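Long-range contacts in putative cell surface protein, similar to internalin proteins (Listeria monocytogenes EGD-e, PDB 5KZS), which is of unknown function but, as a leucine-rich-repeat cell-surface protein resembling the internalins, may take part in protein-protein recognition: residues H97-F102 and Y122-T127; L114-Y119 and G137-F142; S133-A138 and L151-M156. All coordinates share one frame; numbering follows the deposited sequence.

Interaction 1 (H97-F102 and Y122-T127)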
# COMPACT_ATOMS: atom_id res chain seq x y z
N HIS A 97 -4.21 12.68 -23.58
CA HIS A 97 -2.84 12.80 -23.04
C HIS A 97 -2.74 12.69 -21.50
O HIS A 97 -1.71 13.05 -20.93
CB HIS A 97 -2.21 14.09 -23.56
CG HIS A 97 -2.08 14.12 -25.05
ND1 HIS A 97 -2.89 14.90 -25.85
CD2 HIS A 97 -1.26 13.44 -25.88
CE1 HIS A 97 -2.56 14.71 -27.12
NE2 HIS A 97 -1.58 13.83 -27.16
N LEU A 98 -3.77 12.15 -20.85
CA LEU A 98 -3.78 12.01 -19.39
C LEU A 98 -2.61 11.13 -18.91
O LEU A 98 -2.48 9.99 -19.33
CB LEU A 98 -5.11 11.42 -18.92
CG LEU A 98 -5.39 11.31 -17.42
CD1 LEU A 98 -5.41 12.67 -16.76
CD2 LEU A 98 -6.73 10.63 -17.20
N ASN A 99 -1.77 11.71 -18.05
CA ASN A 99 -0.61 11.03 -17.43
C ASN A 99 -0.87 10.57 -16.00
O ASN A 99 -0.24 9.60 -15.55
CB ASN A 99 0.62 11.97 -17.39
CG ASN A 99 1.20 12.25 -18.77
OD1 ASN A 99 1.10 11.43 -19.69
ND2 ASN A 99 1.81 13.41 -18.91
N THR A 100 -1.76 11.25 -15.28
CA THR A 100 -1.92 11.02 -13.86
C THR A 100 -3.38 11.06 -13.45
O THR A 100 -4.08 12.00 -13.77
CB THR A 100 -1.18 12.09 -13.04
OG1 THR A 100 0.21 12.13 -13.42
CG2 THR A 100 -1.27 11.79 -11.54
N LEU A 101 -3.80 10.06 -12.70
CA LEU A 101 -5.10 10.05 -12.05
C LEU A 101 -4.82 10.03 -10.55
O LEU A 101 -4.06 9.19 -10.09
CB LEU A 101 -5.90 8.82 -12.47
CG LEU A 101 -7.14 8.47 -11.65
CD1 LEU A 101 -8.18 9.56 -11.76
CD2 LEU A 101 -7.71 7.16 -12.14
N PHE A 102 -5.44 10.94 -9.79
CA PHE A 102 -5.23 11.05 -8.34
C PHE A 102 -6.54 11.25 -7.57
O PHE A 102 -7.18 12.29 -7.69
CB PHE A 102 -4.26 12.20 -8.03
CG PHE A 102 -3.96 12.37 -6.56
CD1 PHE A 102 -4.73 13.22 -5.77
CD2 PHE A 102 -2.91 11.67 -5.97
CE1 PHE A 102 -4.47 13.37 -4.42
CE2 PHE A 102 -2.64 11.82 -4.62
CZ PHE A 102 -3.43 12.66 -3.84
N TYR A 122 -6.65 5.95 -21.79
CA TYR A 122 -5.49 6.67 -21.25
C TYR A 122 -4.19 5.86 -21.48
O TYR A 122 -3.59 5.35 -20.52
CB TYR A 122 -5.71 6.98 -19.76
CG TYR A 122 -7.12 7.46 -19.43
CD1 TYR A 122 -7.72 8.48 -20.16
CD2 TYR A 122 -7.85 6.88 -18.39
CE1 TYR A 122 -9.01 8.91 -19.87
CE2 TYR A 122 -9.13 7.31 -18.08
CZ TYR A 122 -9.71 8.33 -18.83
OH TYR A 122 -10.98 8.76 -18.53
N PRO A 123 -3.76 5.72 -22.76
CA PRO A 123 -2.53 4.96 -23.07
C PRO A 123 -1.22 5.63 -22.64
O PRO A 123 -0.18 4.98 -22.65
CB PRO A 123 -2.57 4.84 -24.59
CG PRO A 123 -3.33 6.05 -25.04
CD PRO A 123 -4.39 6.25 -24.00
N GLU A 124 -1.25 6.92 -22.29
CA GLU A 124 -0.05 7.64 -21.84
C GLU A 124 0.06 7.76 -20.30
O GLU A 124 0.90 8.51 -19.80
CB GLU A 124 -0.01 9.01 -22.52
CG GLU A 124 0.28 8.94 -24.01
CD GLU A 124 0.38 10.31 -24.68
OE1 GLU A 124 0.30 11.34 -23.96
OE2 GLU A 124 0.54 10.35 -25.92
N MSE A 125 -0.77 7.00 -19.57
CA MSE A 125 -0.89 7.06 -18.11
C MSE A 125 0.39 6.56 -17.50
O MSE A 125 0.96 5.56 -17.95
CB MSE A 125 -2.09 6.22 -17.69
CG MSE A 125 -2.38 6.21 -16.20
SE MSE A 125 -3.32 7.83 -15.64
CE MSE A 125 -5.04 6.93 -15.33
N VAL A 126 0.85 7.28 -16.48
CA VAL A 126 2.10 6.99 -15.77
C VAL A 126 1.86 6.70 -14.27
O VAL A 126 2.54 5.85 -13.73
CB VAL A 126 3.11 8.14 -16.04
CG1 VAL A 126 4.20 8.26 -14.97
CG2 VAL A 126 3.72 7.98 -17.43
N THR A 127 0.91 7.38 -13.63
CA THR A 127 0.73 7.29 -12.18
C THR A 127 -0.73 7.20 -11.80
O THR A 127 -1.53 7.96 -12.32
CB THR A 127 1.30 8.57 -11.52
OG1 THR A 127 2.69 8.69 -11.86
CG2 THR A 127 1.13 8.54 -9.98

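Interaction 2 (L114-Y119 and G137-F142)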
# COMPACT_ATOMS: atom_id res chain seq x y z
N LEU A 114 -14.16 2.78 -4.04
CA LEU A 114 -13.72 3.01 -5.43
C LEU A 114 -13.41 1.71 -6.19
O LEU A 114 -12.81 0.79 -5.63
CB LEU A 114 -12.45 3.85 -5.45
CG LEU A 114 -12.48 5.28 -4.93
CD1 LEU A 114 -11.07 5.83 -4.97
CD2 LEU A 114 -13.40 6.15 -5.78
N SER A 115 -13.79 1.64 -7.45
CA SER A 115 -13.34 0.58 -8.35
C SER A 115 -12.31 1.17 -9.29
O SER A 115 -12.25 2.38 -9.46
CB SER A 115 -14.51 -0.01 -9.16
OG SER A 115 -15.04 0.90 -10.12
N LEU A 116 -11.53 0.30 -9.92
CA LEU A 116 -10.51 0.71 -10.88
C LEU A 116 -10.74 -0.01 -12.20
O LEU A 116 -10.46 -1.20 -12.29
CB LEU A 116 -9.11 0.38 -10.32
CG LEU A 116 -7.91 0.44 -11.29
CD1 LEU A 116 -7.90 1.71 -12.16
CD2 LEU A 116 -6.62 0.31 -10.51
N PRO A 117 -11.26 0.70 -13.22
CA PRO A 117 -11.42 0.11 -14.56
C PRO A 117 -10.11 -0.37 -15.21
O PRO A 117 -9.03 0.05 -14.83
CB PRO A 117 -12.01 1.26 -15.39
CG PRO A 117 -12.73 2.11 -14.41
CD PRO A 117 -11.95 2.01 -13.12
N ASP A 118 -10.22 -1.27 -16.17
CA ASP A 118 -9.09 -1.63 -17.02
C ASP A 118 -9.07 -0.59 -18.14
O ASP A 118 -9.57 -0.83 -19.22
CB ASP A 118 -9.30 -3.07 -17.54
CG ASP A 118 -8.18 -3.55 -18.45
OD1 ASP A 118 -7.07 -2.99 -18.45
OD2 ASP A 118 -8.41 -4.53 -19.18
N TYR A 119 -8.51 0.58 -17.84
CA TYR A 119 -8.62 1.76 -18.72
C TYR A 119 -7.97 1.57 -20.10
O TYR A 119 -6.80 1.20 -20.21
CB TYR A 119 -7.98 3.00 -18.09
CG TYR A 119 -8.70 3.60 -16.89
CD1 TYR A 119 -9.98 4.14 -17.01
CD2 TYR A 119 -8.08 3.68 -15.65
CE1 TYR A 119 -10.62 4.73 -15.92
CE2 TYR A 119 -8.71 4.27 -14.55
CZ TYR A 119 -9.98 4.79 -14.68
OH TYR A 119 -10.60 5.37 -13.59
N GLY A 137 -14.23 -4.81 -5.65
CA GLY A 137 -13.62 -5.88 -6.40
C GLY A 137 -12.10 -5.96 -6.23
O GLY A 137 -11.55 -5.89 -5.09
N ALA A 138 -11.45 -6.05 -7.40
CA ALA A 138 -10.06 -6.45 -7.51
C ALA A 138 -9.32 -5.50 -8.42
O ALA A 138 -9.93 -4.67 -9.11
CB ALA A 138 -9.99 -7.85 -8.11
N ILE A 139 -8.01 -5.67 -8.45
CA ILE A 139 -7.18 -4.87 -9.32
C ILE A 139 -7.14 -5.58 -10.65
O ILE A 139 -6.82 -6.76 -10.70
CB ILE A 139 -5.75 -4.69 -8.78
CG1 ILE A 139 -5.80 -4.20 -7.33
CG2 ILE A 139 -4.96 -3.69 -9.63
CD1 ILE A 139 -4.47 -4.33 -6.61
N PRO A 140 -7.49 -4.88 -11.73
CA PRO A 140 -7.42 -5.55 -13.01
C PRO A 140 -5.96 -5.74 -13.44
O PRO A 140 -5.09 -4.93 -13.10
CB PRO A 140 -8.14 -4.59 -13.94
CG PRO A 140 -7.82 -3.25 -13.36
CD PRO A 140 -7.74 -3.43 -11.88
N ASP A 141 -5.72 -6.82 -14.17
CA ASP A 141 -4.45 -7.04 -14.83
C ASP A 141 -4.40 -6.18 -16.11
O ASP A 141 -4.77 -6.63 -17.20
CB ASP A 141 -4.34 -8.52 -15.15
CG ASP A 141 -2.99 -8.90 -15.69
OD1 ASP A 141 -2.10 -8.01 -15.81
OD2 ASP A 141 -2.82 -10.11 -15.99
N PHE A 142 -3.89 -4.96 -15.95
CA PHE A 142 -4.07 -3.86 -16.92
C PHE A 142 -3.60 -4.19 -18.33
O PHE A 142 -2.48 -4.66 -18.50
CB PHE A 142 -3.30 -2.61 -16.50
CG PHE A 142 -3.56 -2.17 -15.09
CD1 PHE A 142 -4.73 -1.52 -14.75
CD2 PHE A 142 -2.63 -2.42 -14.09
CE1 PHE A 142 -4.97 -1.10 -13.44
CE2 PHE A 142 -2.86 -2.02 -12.79
CZ PHE A 142 -4.03 -1.36 -12.47

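Interaction 3 (S133-A138 and L151-M156)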
# COMPACT_ATOMS: atom_id res chain seq x y z
N SER A 133 -9.37 4.71 0.13
CA SER A 133 -10.73 4.28 -0.15
C SER A 133 -10.79 2.75 -0.33
O SER A 133 -9.88 2.15 -0.92
CB SER A 133 -11.24 5.00 -1.40
OG SER A 133 -11.15 6.40 -1.24
N ASN A 134 -11.85 2.12 0.18
CA ASN A 134 -12.03 0.67 0.05
C ASN A 134 -12.10 0.30 -1.41
O ASN A 134 -12.90 0.89 -2.15
CB ASN A 134 -13.33 0.18 0.70
CG ASN A 134 -13.41 0.49 2.18
OD1 ASN A 134 -12.40 0.49 2.90
ND2 ASN A 134 -14.63 0.73 2.66
N LEU A 135 -11.27 -0.65 -1.85
CA LEU A 135 -11.34 -1.12 -3.23
C LEU A 135 -12.58 -2.01 -3.40
O LEU A 135 -12.82 -2.90 -2.60
CB LEU A 135 -10.07 -1.87 -3.61
CG LEU A 135 -9.92 -2.23 -5.09
CD1 LEU A 135 -9.74 -0.98 -5.93
CD2 LEU A 135 -8.73 -3.16 -5.29
N ILE A 136 -13.39 -1.72 -4.42
CA ILE A 136 -14.51 -2.56 -4.82
C ILE A 136 -13.96 -3.52 -5.87
O ILE A 136 -13.33 -3.09 -6.87
CB ILE A 136 -15.71 -1.80 -5.43
CG1 ILE A 136 -16.12 -0.60 -4.57
CG2 ILE A 136 -16.90 -2.74 -5.61
CD1 ILE A 136 -17.00 0.39 -5.30
N GLY A 137 -14.23 -4.81 -5.65
CA GLY A 137 -13.62 -5.88 -6.40
C GLY A 137 -12.10 -5.96 -6.23
O GLY A 137 -11.55 -5.89 -5.09
N ALA A 138 -11.45 -6.05 -7.40
CA ALA A 138 -10.06 -6.45 -7.51
C ALA A 138 -9.32 -5.50 -8.42
O ALA A 138 -9.93 -4.67 -9.11
CB ALA A 138 -9.99 -7.85 -8.11
N LEU A 151 2.04 3.06 -8.93
CA LEU A 151 0.68 2.67 -8.56
C LEU A 151 0.51 2.64 -7.05
O LEU A 151 1.14 1.83 -6.38
CB LEU A 151 0.34 1.31 -9.17
CG LEU A 151 -1.02 0.65 -8.86
CD1 LEU A 151 -2.17 1.61 -9.16
CD2 LEU A 151 -1.21 -0.65 -9.63
N TYR A 152 -0.34 3.52 -6.53
CA TYR A 152 -0.49 3.70 -5.07
C TYR A 152 -1.87 3.25 -4.64
O TYR A 152 -2.86 3.90 -4.95
CB TYR A 152 -0.25 5.16 -4.67
CG TYR A 152 1.15 5.62 -4.95
CD1 TYR A 152 1.49 6.16 -6.19
CD2 TYR A 152 2.15 5.51 -4.00
CE1 TYR A 152 2.78 6.60 -6.46
CE2 TYR A 152 3.44 5.92 -4.26
CZ TYR A 152 3.75 6.46 -5.49
OH TYR A 152 5.02 6.86 -5.74
N MSE A 153 -1.94 2.13 -3.94
CA MSE A 153 -3.21 1.54 -3.56
C MSE A 153 -3.21 1.17 -2.10
O MSE A 153 -3.61 0.07 -1.73
CB MSE A 153 -3.33 0.29 -4.40
CG MSE A 153 -3.06 0.47 -5.89
SE MSE A 153 -4.78 0.88 -6.71
CE MSE A 153 -5.31 -0.98 -6.92
N ALA A 154 -2.76 2.09 -1.25
CA ALA A 154 -2.63 1.83 0.18
C ALA A 154 -3.93 2.11 0.91
O ALA A 154 -4.73 2.91 0.46
CB ALA A 154 -1.53 2.69 0.76
N ASP A 155 -4.16 1.46 2.04
CA ASP A 155 -5.33 1.74 2.89
C ASP A 155 -6.66 1.51 2.18
O ASP A 155 -7.63 2.25 2.38
CB ASP A 155 -5.26 3.17 3.46
CG ASP A 155 -6.20 3.39 4.67
OD1 ASP A 155 -6.65 2.41 5.30
OD2 ASP A 155 -6.50 4.56 4.97
N MSE A 156 -6.72 0.46 1.36
CA MSE A 156 -7.93 0.15 0.58
C MSE A 156 -8.61 -1.14 0.97
O MSE A 156 -9.55 -1.53 0.31
CB MSE A 156 -7.57 0.10 -0.91
CG MSE A 156 -6.86 1.35 -1.40
SE MSE A 156 -6.85 1.40 -3.36
CE MSE A 156 -8.70 1.95 -3.71

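Interaction 1 (H97-F102 and Y122-T127)
The carbonyl oxygen of Asn99 takes two backbone N-H groups at once: Val126 N at 2.7 Å and Thr127 N at 3.2 Å. The Thr127 donor comes in almost head-on to the carbonyl, whereas that of Val126 is tilted 21° from the carbonyl plane. One step on, Leu101 N donates to Thr127 O at 3.1 Å, and the Thr100 and Thr127 side chains run side by side on one face of the sheet. This is the parallel pairing of strands 100-103 and 127-129, neighbours in the long parallel sheet of a leucine-rich-repeat solenoid; on its other side, strand 100-103 bonds to Val77 of strand 76-79. Inside, Leu98 lays its CD2 methyl over the centre of the Tyr122 ring, a CH-pi contact with CD2 3.8 Å from the centroid. The ring's hydroxyl, meanwhile, bonds to Pro90 O and Ile92 N. Selenomethionine Met125, its chain kinked at the CB-CG and CG-SE bonds, folds back so that its CE methyl meets Leu101 CB at 3.5 Å while SE lies against the Asn99 carbonyl. At the exposed end, Glu124 OE1 sits at the edge of the His97 ring, 3.2 Å from CD2, the two planes 49° apart; His97 ND1 bonds to Asn72 O.

Interaction 2 (L114-Y119 and G137-F142)
The Phe142 ring meets Leu116 at its edge: Leu116 CD2 comes to 3.6 Å from CE1 of Phe142, and Leu116 CG lies close to the ring plane, with Pro117 O more distant along the same rim. Over one face sits the carbonyl of its own loop, Pro140 O, 3.5 Å above the plane and centred; within segment 114-119, Pro117 CB likewise covers one face of the Tyr119 ring, displaced toward the rim. Leu116 holds CG anti to its backbone N (chi1 167°), which directs the branched end at the other loop, where CG also meets Pro140 CD at 3.9 Å. The Leu116 side chain crosses both Pro140 and Phe142 at about a right angle. The Pro140 ring packs its CG and CD against Leu116 O, each at 3.5 Å, and its CB meets Asp118 CB at 4.1 Å.

The two loops repeat one pattern, Leu-Pro-Asp-Tyr and Ile-Pro-Asp-Phe, each with an inverse gamma turn centred on the aspartate, as successive turns of a leucine-rich-repeat solenoid stacked one on the next. The aspartates reach forward in the same way: Asp118 OD2 bonds to Thr143 OG1 and Asp141 OD2 to His167 ND1, while Asp118 OD1 passes 3.5 Å from Phe142 CA. No hydrogen bond links the two segments themselves, so cohesion here comes from apolar packing, with the polar links passing through aspartate side chains to residues farther along.

Interaction 3 (S133-A138 and L151-M156)
Leu135 N donates to Met156 O at 2.9 Å, a bond of 165° at the hydrogen that lies in the carbonyl plane on a lone pair, and the Asn134 CA-H points at the same oxygen from 3.3 Å. Behind it, selenomethionine Met156 lies along the Ser133 carbonyl, with CB, CG and CE all near Ser133 O, at separations short enough for the detail to be doubtful. A turn about the CG-SE bond (chi3 77°) brings CE to Leu135 CD1 at 3.8 Å, and Leu135 CD2 also meets the CE methyl of selenomethionine Met153 at 4.4 Å. Leu151, Met153 and Met156 fit the LxLxxN frame of a leucine-rich repeat, which puts Met156 at the place of the consensus asparagine. Asn180, at that place one repeat later, bonds through OD1 to Met156 N and through ND2 to Met153 O, holding the turn after strand 150-152. On the other flank, strand 134-135 pairs with strand 113-114 through backbone bonds between Leu114 and both Asn134 and Ile136.

All three contacts are partly buried and join adjacent turns of one solenoid. Interaction 1 pairs two strands of the long parallel sheet and is rich in backbone bonds, with a polar end at the surface; interaction 3 lies where the chain leaves that sheet, nearer the chain's centre, and has a single cross-segment bond plus selenomethionine methyls packed on leucine. Interaction 2 belongs to the return loops and relies on apolar contact. Its Tyr119 OH packs on Leu101 CD2 of interaction 1. With interaction 3 it shares Gly137 and Ala138; the pairing of strands 113-114 and 134-135 ties the two together, and Ile139 rests on Met153. Interactions 1 and 3 reach the same sheet without touching.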